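Local coordinates for protein putative fumarylpyruvate hydrolase (Burkholderia cenocepacia, PDB 4MAQ) that is a putative hydrolase of the fumarylacetoacetate hydrolase family, with two copies in its assembly, at residues 21-24 against 29-32; 165-168 against 174-177; 59-64 against 191-196; 128-131 against 135-138. All coordinates share one frame; numbering follows the deposited sequence.

Contact 1. Residues 21-24 against 29-32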
# COMPACT_ATOMS: atom_id res chain seq x y z
N SER B 21 7.18 -11.92 4.05
CA SER B 21 6.52 -13.23 4.08
C SER B 21 6.09 -13.56 5.50
O SER B 21 6.52 -12.91 6.46
CB SER B 21 7.42 -14.33 3.52
OG SER B 21 8.57 -14.48 4.35
N VAL B 22 5.21 -14.54 5.62
CA VAL B 22 4.63 -14.97 6.91
C VAL B 22 5.02 -16.40 7.15
O VAL B 22 5.05 -17.20 6.21
CB VAL B 22 3.08 -14.84 6.91
CG1 VAL B 22 2.47 -15.13 8.29
CG2 VAL B 22 2.66 -13.48 6.44
N GLU B 23 5.34 -16.72 8.39
CA GLU B 23 5.59 -18.09 8.82
C GLU B 23 4.37 -18.95 8.51
O GLU B 23 3.23 -18.48 8.58
CB GLU B 23 5.84 -18.11 10.34
CG GLU B 23 6.24 -19.48 10.89
CD GLU B 23 6.31 -19.55 12.41
OE1 GLU B 23 6.11 -18.52 13.09
OE2 GLU B 23 6.58 -20.64 12.94
N VAL B 24 4.63 -20.21 8.19
CA VAL B 24 3.57 -21.19 8.02
C VAL B 24 3.74 -22.24 9.11
O VAL B 24 4.85 -22.74 9.35
CB VAL B 24 3.64 -21.82 6.61
CG1 VAL B 24 2.69 -22.99 6.48
CG2 VAL B 24 3.35 -20.74 5.57
N ALA B 29 8.66 -23.66 4.84
CA ALA B 29 8.33 -22.73 3.77
C ALA B 29 7.47 -21.61 4.33
O ALA B 29 6.84 -21.75 5.39
CB ALA B 29 7.62 -23.45 2.62
N ARG B 30 7.45 -20.49 3.62
CA ARG B 30 6.74 -19.31 4.09
C ARG B 30 5.71 -18.85 3.07
O ARG B 30 5.65 -19.37 1.95
CB ARG B 30 7.72 -18.19 4.42
CG ARG B 30 8.64 -18.55 5.57
CD ARG B 30 9.65 -17.46 5.86
NE ARG B 30 9.07 -16.23 6.39
CZ ARG B 30 8.81 -16.01 7.68
NH1 ARG B 30 9.02 -16.98 8.59
NH2 ARG B 30 8.33 -14.83 8.06
N PHE B 31 4.89 -17.88 3.46
CA PHE B 31 3.86 -17.35 2.58
C PHE B 31 4.27 -15.93 2.15
O PHE B 31 4.31 -15.03 2.98
CB PHE B 31 2.51 -17.33 3.32
CG PHE B 31 1.37 -16.86 2.46
CD1 PHE B 31 1.05 -15.50 2.36
CD2 PHE B 31 0.62 -17.79 1.73
CE1 PHE B 31 0.01 -15.06 1.56
CE2 PHE B 31 -0.43 -17.36 0.92
CZ PHE B 31 -0.74 -16.01 0.84
N PRO B 32 4.58 -15.74 0.85
CA PRO B 32 5.03 -14.44 0.37
C PRO B 32 3.84 -13.48 0.22
O PRO B 32 2.84 -13.84 -0.41
CB PRO B 32 5.66 -14.78 -1.00
CG PRO B 32 4.84 -15.93 -1.49
CD PRO B 32 4.43 -16.72 -0.25
O HOH W 1 7.38 -21.33 7.98
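The guanidinium of Arg30 lies flat against the first strand: one face covers the peptide joining Val22 and Glu23, with Glu23 N 3.4 Å above its plane and offset toward the rim, while Ser21 OG sits at its edge, in plane. From that edge Arg30 grips Ser21 side-on with two nitrogens. NE gives a short, nearly straight bond to Ser21 OG (2.7 Å, 167° at the hydrogen); NH2 reaches Ser21 O at 3.1 Å in a more bent bond that arrives above the carbonyl plane. A bend at chi3 (68°) folds the arginine back over the neighbouring strand and makes this grip possible. Beneath it, Val22 and Phe31 form an antiparallel hydrogen-bonded pair, Val22 N to Phe31 O and Phe31 N to Val22 O, both 2.8 Å. Val24 turns CG2 toward the CB of Phe31 (4.2 Å), and near the turn a water accepts from Val24 N at 3.0 Å and lies beside Ala29 O. Val22 and Phe31 both rest on Leu151 of strand 146-153, whereas Phe31 and Pro32 also pack on Ile14 of the second subunit. Two short strands, crossed by an arginine side chain and joined by a short connection, make a β-hairpin between strand 146-153 and the partner subunit, with backbone bonds from Glu23 to Leu151 and from Arg30 to that subunit.

Contact 2. Residues 165-168 against 174-177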
# COMPACT_ATOMS: atom_id res chain seq x y z
N ILE B 165 -13.46 -15.30 18.49
CA ILE B 165 -12.36 -14.42 18.07
C ILE B 165 -12.20 -13.43 19.21
O ILE B 165 -13.19 -12.82 19.67
CB ILE B 165 -12.65 -13.73 16.70
CG1 ILE B 165 -11.60 -12.65 16.41
CG2 ILE B 165 -14.08 -13.17 16.61
CD1 ILE B 165 -11.53 -12.19 14.97
N TRP B 166 -10.98 -13.30 19.74
CA TRP B 166 -10.82 -12.59 21.01
C TRP B 166 -9.45 -11.93 21.10
O TRP B 166 -8.49 -12.33 20.42
CB TRP B 166 -11.04 -13.57 22.19
CG TRP B 166 -9.98 -14.65 22.23
CD1 TRP B 166 -9.96 -15.82 21.50
CD2 TRP B 166 -8.78 -14.62 23.00
NE1 TRP B 166 -8.79 -16.51 21.78
CE2 TRP B 166 -8.06 -15.80 22.70
CE3 TRP B 166 -8.23 -13.71 23.93
CZ2 TRP B 166 -6.82 -16.11 23.29
CZ3 TRP B 166 -6.99 -14.01 24.51
CH2 TRP B 166 -6.30 -15.20 24.18
N LEU B 167 -9.37 -10.94 21.97
CA LEU B 167 -8.11 -10.28 22.26
C LEU B 167 -8.14 -9.81 23.71
O LEU B 167 -9.17 -9.31 24.18
CB LEU B 167 -7.89 -9.10 21.29
CG LEU B 167 -6.64 -8.23 21.50
CD1 LEU B 167 -6.23 -7.60 20.17
CD2 LEU B 167 -6.83 -7.14 22.55
N ALA B 168 -7.03 -9.99 24.41
CA ALA B 168 -6.84 -9.49 25.78
C ALA B 168 -5.58 -8.66 25.87
O ALA B 168 -4.64 -8.82 25.07
CB ALA B 168 -6.77 -10.68 26.74
N ARG B 174 -10.51 -7.68 26.09
CA ARG B 174 -10.96 -6.40 25.54
C ARG B 174 -11.88 -6.61 24.36
O ARG B 174 -12.75 -5.77 24.11
CB ARG B 174 -9.75 -5.53 25.12
CG ARG B 174 -8.69 -5.25 26.19
CD ARG B 174 -9.15 -4.23 27.23
NE ARG B 174 -8.28 -4.20 28.43
CZ ARG B 174 -7.21 -3.42 28.60
NH1 ARG B 174 -6.81 -2.56 27.65
NH2 ARG B 174 -6.52 -3.50 29.74
N GLN B 175 -11.68 -7.69 23.60
CA GLN B 175 -12.58 -8.00 22.48
C GLN B 175 -12.95 -9.46 22.54
O GLN B 175 -12.10 -10.30 22.82
CB GLN B 175 -11.91 -7.73 21.12
CG GLN B 175 -11.43 -6.29 20.94
CD GLN B 175 -11.01 -6.02 19.51
OE1 GLN B 175 -9.82 -6.03 19.19
NE2 GLN B 175 -11.99 -5.82 18.64
N GLN B 176 -14.22 -9.77 22.28
CA GLN B 176 -14.65 -11.16 22.21
C GLN B 176 -15.91 -11.19 21.37
O GLN B 176 -16.93 -10.60 21.73
CB GLN B 176 -14.91 -11.74 23.61
CG GLN B 176 -15.20 -13.22 23.67
CD GLN B 176 -15.24 -13.69 25.10
OE1 GLN B 176 -14.23 -14.13 25.64
NE2 GLN B 176 -16.40 -13.55 25.74
N GLY B 177 -15.82 -11.87 20.24
CA GLY B 177 -16.97 -12.04 19.40
C GLY B 177 -16.93 -13.40 18.74
O GLY B 177 -16.22 -14.30 19.18
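Leu167 O takes two backbone donors from the opposite strand, Arg174 N at 2.8 Å and Gln175 N at 3.0 Å, because Arg174 and Gln175 both face Leu167 in a classic β bulge. Leu167 N answers with a bond to Gln175 O (2.9 Å). Beyond the non-hydrogen-bonded pair Trp166 and Gln176, the regular ladder resumes: Gly177 N donates to Ile165 O at 2.9 Å, nearly head-on to the carbonyl, and Ile165 N donates back to Gly177 O. The tight side is the face carrying Ile165, Leu167 and Gln175. Here Ile165 CG2, set between its own backbone N and carbonyl carbon, rests 3.5 Å from Gly177 O, and Leu167 CD1 lies 4.0 Å from Gln175 OE1. Strand 85-95 covers this face, with Ile89 against both Ile165 and Leu167. The face of Trp166 and Gln176 is looser. Gln176 is exposed, its CG comes no nearer than 4.4 Å to Trp166 CB, and the indole, with chi1 at 65°, leads away from the second strand toward Arg164, with which it makes a cation-pi contact. At the bulge, Arg174 likewise turns its end outward and forms a salt bridge with Asp172. The contrast is one of chemistry: the buried amide of Gln175 is bonded at both ends, OE1 to Ile89 N and His87 ND1, NE2 to Thr209 OG1. Since Ile89 N can act only as a donor, the amide's orientation is settled, and this hairpin is tied through polar bonds to the neighbouring sheet.

Contact 3. Residues 59-64 against 191-196. With EDO (1,2-ethanediol), chain C.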
# COMPACT_ATOMS: atom_id res chain seq x y z
N PRO B 59 -19.31 -3.30 1.71
CA PRO B 59 -18.14 -3.02 2.54
C PRO B 59 -17.26 -1.95 1.90
O PRO B 59 -17.36 -1.69 0.70
CB PRO B 59 -17.39 -4.35 2.54
CG PRO B 59 -17.74 -4.97 1.22
CD PRO B 59 -19.15 -4.54 0.93
N PHE B 60 -16.40 -1.34 2.69
CA PHE B 60 -15.31 -0.51 2.16
C PHE B 60 -13.99 -1.06 2.68
O PHE B 60 -13.97 -1.90 3.60
CB PHE B 60 -15.50 0.97 2.49
CG PHE B 60 -15.30 1.32 3.94
CD1 PHE B 60 -16.36 1.26 4.85
CD2 PHE B 60 -14.05 1.76 4.41
CE1 PHE B 60 -16.18 1.61 6.20
CE2 PHE B 60 -13.87 2.11 5.76
CZ PHE B 60 -14.93 2.03 6.66
N PHE B 61 -12.89 -0.61 2.08
CA PHE B 61 -11.59 -1.21 2.31
C PHE B 61 -10.49 -0.18 2.45
O PHE B 61 -10.49 0.85 1.77
CB PHE B 61 -11.21 -2.11 1.13
CG PHE B 61 -12.12 -3.30 0.99
CD1 PHE B 61 -13.28 -3.23 0.21
CD2 PHE B 61 -11.81 -4.49 1.62
CE1 PHE B 61 -14.12 -4.33 0.10
CE2 PHE B 61 -12.63 -5.60 1.49
CZ PHE B 61 -13.78 -5.52 0.73
N PHE B 62 -9.52 -0.48 3.31
CA PHE B 62 -8.24 0.19 3.24
C PHE B 62 -7.19 -0.90 3.07
O PHE B 62 -7.54 -2.07 2.97
CB PHE B 62 -8.02 1.08 4.47
CG PHE B 62 -8.11 0.35 5.78
CD1 PHE B 62 -9.34 0.17 6.40
CD2 PHE B 62 -6.95 -0.17 6.38
CE1 PHE B 62 -9.42 -0.52 7.60
CE2 PHE B 62 -7.03 -0.85 7.57
CZ PHE B 62 -8.25 -1.02 8.19
N THR B 63 -5.92 -0.52 2.97
CA THR B 63 -4.84 -1.49 2.77
C THR B 63 -3.71 -1.21 3.75
O THR B 63 -3.71 -0.19 4.41
CB THR B 63 -4.33 -1.44 1.31
OG1 THR B 63 -3.83 -0.13 1.05
CG2 THR B 63 -5.45 -1.73 0.30
N LYS B 64 -2.77 -2.14 3.84
CA LYS B 64 -1.50 -1.93 4.51
C LYS B 64 -0.42 -2.38 3.53
O LYS B 64 -0.67 -3.26 2.70
CB LYS B 64 -1.39 -2.77 5.79
CG LYS B 64 -2.40 -2.37 6.87
CD LYS B 64 -2.25 -3.28 8.10
CE LYS B 64 -3.36 -3.02 9.14
NZ LYS B 64 -3.10 -1.83 9.99
N ALA B 191 -14.96 -11.71 -3.13
CA ALA B 191 -15.61 -11.26 -4.36
C ALA B 191 -15.52 -9.73 -4.54
O ALA B 191 -15.15 -9.24 -5.62
CB ALA B 191 -17.06 -11.73 -4.39
N TYR B 192 -15.82 -8.97 -3.48
CA TYR B 192 -15.77 -7.52 -3.52
C TYR B 192 -14.35 -7.01 -3.84
O TYR B 192 -14.19 -6.13 -4.71
CB TYR B 192 -16.24 -6.94 -2.20
CG TYR B 192 -17.71 -6.62 -2.13
CD1 TYR B 192 -18.21 -5.56 -2.88
CD2 TYR B 192 -18.59 -7.36 -1.35
CE1 TYR B 192 -19.55 -5.23 -2.84
CE2 TYR B 192 -19.95 -7.04 -1.31
CZ TYR B 192 -20.42 -5.97 -2.06
OH TYR B 192 -21.75 -5.59 -2.07
N VAL B 193 -13.33 -7.57 -3.19
CA VAL B 193 -11.97 -7.08 -3.49
C VAL B 193 -11.66 -7.36 -4.96
O VAL B 193 -11.11 -6.50 -5.66
CB VAL B 193 -10.88 -7.73 -2.60
CG1 VAL B 193 -9.48 -7.35 -3.09
CG2 VAL B 193 -11.07 -7.32 -1.14
N SER B 194 -12.05 -8.54 -5.44
CA SER B 194 -11.75 -8.95 -6.82
C SER B 194 -12.47 -8.13 -7.90
O SER B 194 -12.16 -8.28 -9.07
CB SER B 194 -12.09 -10.43 -7.02
OG SER B 194 -13.49 -10.62 -7.20
N ARG B 195 -13.44 -7.30 -7.51
CA ARG B 195 -14.10 -6.43 -8.47
C ARG B 195 -13.41 -5.06 -8.55
O ARG B 195 -13.71 -4.28 -9.44
CB ARG B 195 -15.61 -6.30 -8.16
CG ARG B 195 -16.34 -7.62 -8.36
CD ARG B 195 -17.85 -7.47 -8.31
NE ARG B 195 -18.38 -7.19 -6.98
CZ ARG B 195 -18.91 -8.10 -6.16
NH1 ARG B 195 -18.98 -9.38 -6.52
NH2 ARG B 195 -19.37 -7.74 -4.97
N SER B 196 -12.50 -4.78 -7.61
CA SER B 196 -11.75 -3.52 -7.57
C SER B 196 -10.36 -3.64 -8.19
O SER B 196 -9.90 -2.73 -8.89
CB SER B 196 -11.64 -3.08 -6.12
OG SER B 196 -10.78 -1.96 -6.04
C1 EDO C . -0.57 -0.29 0.78
O1 EDO C . -1.06 0.32 1.98
C2 EDO C . 0.08 0.69 -0.18
O2 EDO C . -0.86 1.60 -0.75
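Thr63 OG1, in the strand whose Phe61 meets the helix at Tyr192 and Val193, is gripped from two sources: it accepts from O1 of the 1,2-ethanediol at 3.0 Å and is bonded to Asp137 OD2 of the second subunit. The same diol bonds Thr63 of that subunit. The contact between the two segments is apolar. Pro59 CD sits over the middle of the Tyr192 ring, 3.5 Å from its centroid and 14° off the normal, a CH-pi contact. On the opposite ring face Arg195 NH2 lies 3.2 Å above the plane, so the phenol is sandwiched between a proline and a guanidinium nitrogen. Phe61 reaches across deeper down: its CE2 is 3.5 Å from Val193 CG2, and its CE1 lies 4.1 Å from Tyr192 CB. A ring of the second subunit, Trp138, meets Phe61 nearly parallel. Residues 59-64 and 191-196 therefore meet through aromatic and aliphatic packing, with no hydrogen bond between them, while the polar bonds of Thr63 point to the subunit interface.

Contact 4. Residues 128-131 against 135-138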
# COMPACT_ATOMS: atom_id res chain seq x y z
N GLU B 128 -7.94 12.81 12.77
CA GLU B 128 -7.55 13.99 11.99
C GLU B 128 -7.86 13.80 10.52
O GLU B 128 -8.42 14.69 9.86
CB GLU B 128 -6.07 14.30 12.19
N ALA B 129 -7.51 12.63 9.99
CA ALA B 129 -7.81 12.32 8.60
C ALA B 129 -9.31 12.35 8.31
O ALA B 129 -9.75 12.88 7.28
CB ALA B 129 -7.24 10.96 8.22
N LYS B 130 -10.10 11.79 9.21
CA LYS B 130 -11.55 11.79 9.01
C LYS B 130 -12.12 13.22 9.00
O LYS B 130 -12.96 13.55 8.16
CB LYS B 130 -12.23 10.94 10.07
CG LYS B 130 -12.10 9.43 9.86
CD LYS B 130 -12.90 8.71 10.93
CE LYS B 130 -12.81 7.19 10.85
NZ LYS B 130 -13.44 6.58 12.06
N LYS B 131 -11.64 14.06 9.92
CA LYS B 131 -12.10 15.46 10.03
C LYS B 131 -11.84 16.22 8.73
O LYS B 131 -12.63 17.06 8.33
CB LYS B 131 -11.41 16.17 11.21
N PRO B 135 -6.48 11.03 3.39
CA PRO B 135 -6.21 9.60 3.33
C PRO B 135 -5.82 9.01 4.69
O PRO B 135 -5.27 9.71 5.55
CB PRO B 135 -5.05 9.48 2.31
CG PRO B 135 -4.52 10.86 2.15
CD PRO B 135 -5.61 11.81 2.50
N TRP B 136 -6.09 7.72 4.86
CA TRP B 136 -5.87 7.00 6.11
C TRP B 136 -4.53 6.30 6.19
O TRP B 136 -4.29 5.58 7.15
CB TRP B 136 -6.94 5.93 6.25
CG TRP B 136 -8.37 6.43 6.48
CD1 TRP B 136 -8.91 7.68 6.22
CD2 TRP B 136 -9.43 5.64 7.01
NE1 TRP B 136 -10.26 7.70 6.57
CE2 TRP B 136 -10.60 6.45 7.04
CE3 TRP B 136 -9.51 4.30 7.43
CZ2 TRP B 136 -11.83 5.97 7.52
CZ3 TRP B 136 -10.73 3.82 7.91
CH2 TRP B 136 -11.88 4.65 7.93
N ASP B 137 -3.66 6.49 5.21
CA ASP B 137 -2.43 5.71 5.16
C ASP B 137 -1.54 5.91 6.38
O ASP B 137 -0.98 4.94 6.89
CB ASP B 137 -1.62 6.03 3.89
CG ASP B 137 -2.45 5.94 2.60
OD1 ASP B 137 -3.38 6.74 2.43
OD2 ASP B 137 -2.16 5.08 1.76
N TRP B 138 -1.37 7.15 6.83
CA TRP B 138 -0.60 7.35 8.05
C TRP B 138 -1.24 6.63 9.25
O TRP B 138 -0.53 6.12 10.11
CB TRP B 138 -0.43 8.84 8.32
CG TRP B 138 0.80 9.51 7.73
CD1 TRP B 138 1.33 10.69 8.17
CD2 TRP B 138 1.64 9.09 6.63
NE1 TRP B 138 2.43 11.02 7.45
CE2 TRP B 138 2.66 10.06 6.50
CE3 TRP B 138 1.66 7.98 5.77
CZ2 TRP B 138 3.67 9.96 5.53
CZ3 TRP B 138 2.69 7.88 4.81
CH2 TRP B 138 3.66 8.87 4.70
O HOH W 2 -10.92 10.45 5.55
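With chi1 at -75° and every later torsion extended, Lys130 carries its aliphatic chain slantwise past the indole of Trp136, whose own chi1 of -68° brings the ring back toward the helix. The two side chains bridge the short connection between two consecutive helices, 123-132 and 137-140, with Trp136 at the N-cap position of the second. Lys130 CE approaches CZ2 of Trp136 to 3.7 Å and CG lies 4.1 Å from NE1 of the same ring, so methylene groups do the touching. Ala129 adds a second contact: its CB, directed at the turn, lies 3.5 Å from Pro135 O and 4.2 Å from Trp136 CD1. No direct hydrogen bond joins the two segments. The second subunit also reaches this contact: its Ser133 bonds Lys130 O through the hydroxyl and packs against Trp136, and Pro135 packs on Phe61 of that subunit. Within the chain, Trp138 O accepts from Arg122 NH2, at the end of strand 111-122, just ahead of helix 123-132. The buried indole N-H is satisfied by solvent: a water in the ring plane accepts from Trp136 NE1 at 3.0 Å. The same water makes a weak bond to Ala129 O, the water oxygen lying 3.2 Å from that carbonyl oxygen.

Along the chain, contact 1 comes first; strand 61-64 then opens contact 3, contacts 4 and 2 follow in that order, and helix 186-196 completes contact 3. Contacts 1 and 4 lie on opposite sides of the chain's centre, their own centres 31 Å apart. Contacts 3 and 4 touch, with Phe60 CE2 3.9 Å from Trp136 CH2, although their centres are 18 Å apart. Contact 2 belongs to a five-stranded sheet, ending at strand 172-178, whereas strand 61-64 lies in the eight-stranded one. Contacts 1, 3 and 4 meet the second subunit and contact 2 does not, so the dimer interface draws on several separate parts of this fumarylacetoacetate hydrolase-family fold.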